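Local coordinates for protein reducing end xylose-releasing exo-oligoxylanase (Paenibacillus barengoltzii G22, PDB 5YXT) that probably hydrolyses xylo-oligosaccharides from the reducing end, releasing xylose, as a family 8 glycoside hydrolase, at residues C[5-10]-C[273-278]. Numbering follows the deposited sequence.
Sequences QGAYCT and WEWFAA
Ala7 and Tyr8, in the first turn of the short helix 7-10, give their amide hydrogens to the carbonyls of Glu274 and Trp275 in the C-terminal turn of helix 263-276. Ala7 N donates to Glu274 O at 2.9 Å and Tyr8 N to Trp275 O, both nearly straight. One helix start thus meets one helix end, and N-H groups that lack acceptors in their own turn find carbonyls in the final turn of the other helix. Gly6, the N-cap residue, lies so close that its CA is 3.8 Å from Phe276 CA and 3.2 Å from Trp275 O. Without a side chain, Gly6 lets the two backbones come this near, and its CA also makes a CA-H...O contact with Glu274 O at 3.6 Å. Just past the helix, Ala277 turns to positive phi and sets its CB 3.7 Å from Gly6 N. Tyr8, with CG anti to the backbone N (chi1 168°), crosses Phe276 obliquely: Phe276 CE1 touches Tyr8 CB and CG, each at 3.6 Å, while the rings, 26° from parallel, are slid apart and barely overlap. Ala7 CB rests 3.6 Å from Glu274 O. The Glu274 carboxylate turns to Arg14 in a salt bridge, and Trp275 NE1 bonds to Tyr373 O. Leu207 and Ile375 pack on Tyr8, and His200 and Glu203 on Phe276. The contact fastens the N-terminal segment to the C-terminal end of a long helix of the (alpha/alpha)6 barrel of family 8 glycosidases, through paired backbone bonds between a helix N-terminus and a helix C-terminus.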
loop_
_atom_site.group_PDB
_atom_site.type_symbol
_atom_site.label_atom_id
_atom_site.label_comp_id
_atom_site.label_asym_id
_atom_site.label_seq_id
_atom_site.Cartn_x
_atom_site.Cartn_y
_atom_site.Cartn_z
ATOM N N GLN C 5 2.205 23.259 3.747
ATOM C CA GLN C 5 2.669 24.590 4.096
ATOM C C GLN C 5 3.529 24.496 5.337
ATOM O O GLN C 5 3.208 23.744 6.268
ATOM C CB GLN C 5 1.544 25.574 4.405
ATOM C CG GLN C 5 0.262 25.423 3.661
ATOM C CD GLN C 5 -0.825 26.262 4.307
ATOM O OE1 GLN C 5 -0.961 27.446 4.015
ATOM N NE2 GLN C 5 -1.587 25.653 5.206
ATOM N N GLY C 6 4.601 25.277 5.352
ATOM C CA GLY C 6 5.482 25.285 6.500
ATOM C C GLY C 6 4.828 26.038 7.635
ATOM O O GLY C 6 4.305 27.143 7.449
ATOM N N ALA C 7 4.845 25.435 8.817
ATOM C CA ALA C 7 4.306 26.077 10.010
ATOM C C ALA C 7 5.005 27.390 10.330
ATOM O O ALA C 7 4.410 28.260 10.977
ATOM C CB ALA C 7 4.421 25.119 11.197
ATOM N N TYR C 8 6.251 27.556 9.898
ATOM C CA TYR C 8 6.916 28.837 10.097
ATOM C C TYR C 8 6.121 29.974 9.462
ATOM O O TYR C 8 5.950 31.038 10.064
ATOM C CB TYR C 8 8.321 28.804 9.514
ATOM C CG TYR C 8 8.898 30.185 9.461
ATOM C CD1 TYR C 8 9.267 30.837 10.629
ATOM C CD2 TYR C 8 9.026 30.871 8.246
ATOM C CE1 TYR C 8 9.774 32.116 10.596
ATOM C CE2 TYR C 8 9.536 32.148 8.208
ATOM C CZ TYR C 8 9.905 32.765 9.389
ATOM O OH TYR C 8 10.417 34.038 9.367
ATOM N N CYS C 9 5.644 29.769 8.236
ATOM C CA CYS C 9 4.969 30.845 7.512
ATOM C C CYS C 9 3.563 31.099 8.031
ATOM O O CYS C 9 3.066 32.222 7.932
ATOM C CB CYS C 9 4.904 30.520 6.029
ATOM S SG CYS C 9 6.495 30.471 5.268
ATOM N N THR C 10 2.896 30.074 8.544
ATOM C CA THR C 10 1.506 30.209 8.962
ATOM C C THR C 10 1.339 30.405 10.458
ATOM O O THR C 10 0.349 31.003 10.886
ATOM C CB THR C 10 0.704 28.971 8.563
ATOM O OG1 THR C 10 1.244 27.822 9.234
ATOM C CG2 THR C 10 0.738 28.761 7.051
ATOM N N TRP C 273 10.006 19.219 7.243
ATOM C CA TRP C 273 8.888 19.305 6.316
ATOM C C TRP C 273 7.709 20.017 6.963
ATOM O O TRP C 273 7.095 20.900 6.351
ATOM C CB TRP C 273 8.457 17.932 5.811
ATOM C CG TRP C 273 7.320 18.118 4.844
ATOM C CD1 TRP C 273 5.985 17.947 5.092
ATOM C CD2 TRP C 273 7.417 18.603 3.503
ATOM N NE1 TRP C 273 5.249 18.269 3.973
ATOM C CE2 TRP C 273 6.105 18.678 2.986
ATOM C CE3 TRP C 273 8.485 18.974 2.683
ATOM C CZ2 TRP C 273 5.838 19.105 1.687
ATOM C CZ3 TRP C 273 8.216 19.402 1.387
ATOM C CH2 TRP C 273 6.903 19.460 0.906
ATOM N N GLU C 274 7.379 19.658 8.208
ATOM C CA GLU C 274 6.265 20.326 8.873
ATOM C C GLU C 274 6.539 21.814 9.064
ATOM O O GLU C 274 5.642 22.637 8.866
ATOM C CB GLU C 274 5.949 19.663 10.221
ATOM C CG GLU C 274 5.048 20.495 11.162
ATOM C CD GLU C 274 3.580 20.621 10.700
ATOM O OE1 GLU C 274 3.251 20.313 9.529
ATOM O OE2 GLU C 274 2.738 21.053 11.526
ATOM N N TRP C 275 7.770 22.182 9.435
ATOM C CA TRP C 275 8.058 23.582 9.749
ATOM C C TRP C 275 8.249 24.436 8.506
ATOM O O TRP C 275 7.909 25.625 8.527
ATOM C CB TRP C 275 9.321 23.716 10.605
ATOM C CG TRP C 275 9.121 23.465 12.073
ATOM C CD1 TRP C 275 7.992 23.003 12.685
ATOM C CD2 TRP C 275 10.092 23.648 13.102
ATOM N NE1 TRP C 275 8.205 22.888 14.035
ATOM C CE2 TRP C 275 9.491 23.274 14.314
ATOM C CE3 TRP C 275 11.421 24.082 13.111
ATOM C CZ2 TRP C 275 10.172 23.330 15.529
ATOM C CZ3 TRP C 275 12.095 24.141 14.315
ATOM C CH2 TRP C 275 11.472 23.771 15.506
ATOM N N PHE C 276 8.805 23.874 7.436
ATOM C CA PHE C 276 9.196 24.679 6.287
ATOM C C PHE C 276 8.728 24.139 4.951
ATOM O O PHE C 276 8.683 24.916 3.993
ATOM C CB PHE C 276 10.724 24.864 6.263
ATOM C CG PHE C 276 11.203 25.801 7.328
ATOM C CD1 PHE C 276 11.118 27.176 7.145
ATOM C CD2 PHE C 276 11.660 25.319 8.533
ATOM C CE1 PHE C 276 11.517 28.050 8.133
ATOM C CE2 PHE C 276 12.069 26.188 9.531
ATOM C CZ PHE C 276 11.995 27.548 9.331
ATOM N N ALA C 277 8.373 22.859 4.855
ATOM C CA ALA C 277 7.837 22.257 3.632
ATOM C C ALA C 277 8.658 22.677 2.413
ATOM O O ALA C 277 8.124 23.054 1.367
ATOM C CB ALA C 277 6.353 22.598 3.462
ATOM N N ALA C 278 9.981 22.591 2.561
ATOM C CA ALA C 278 10.926 23.221 1.645
ATOM C C ALA C 278 11.458 22.295 0.563
ATOM O O ALA C 278 11.823 22.768 -0.514
ATOM C CB ALA C 278 12.126 23.776 2.417
#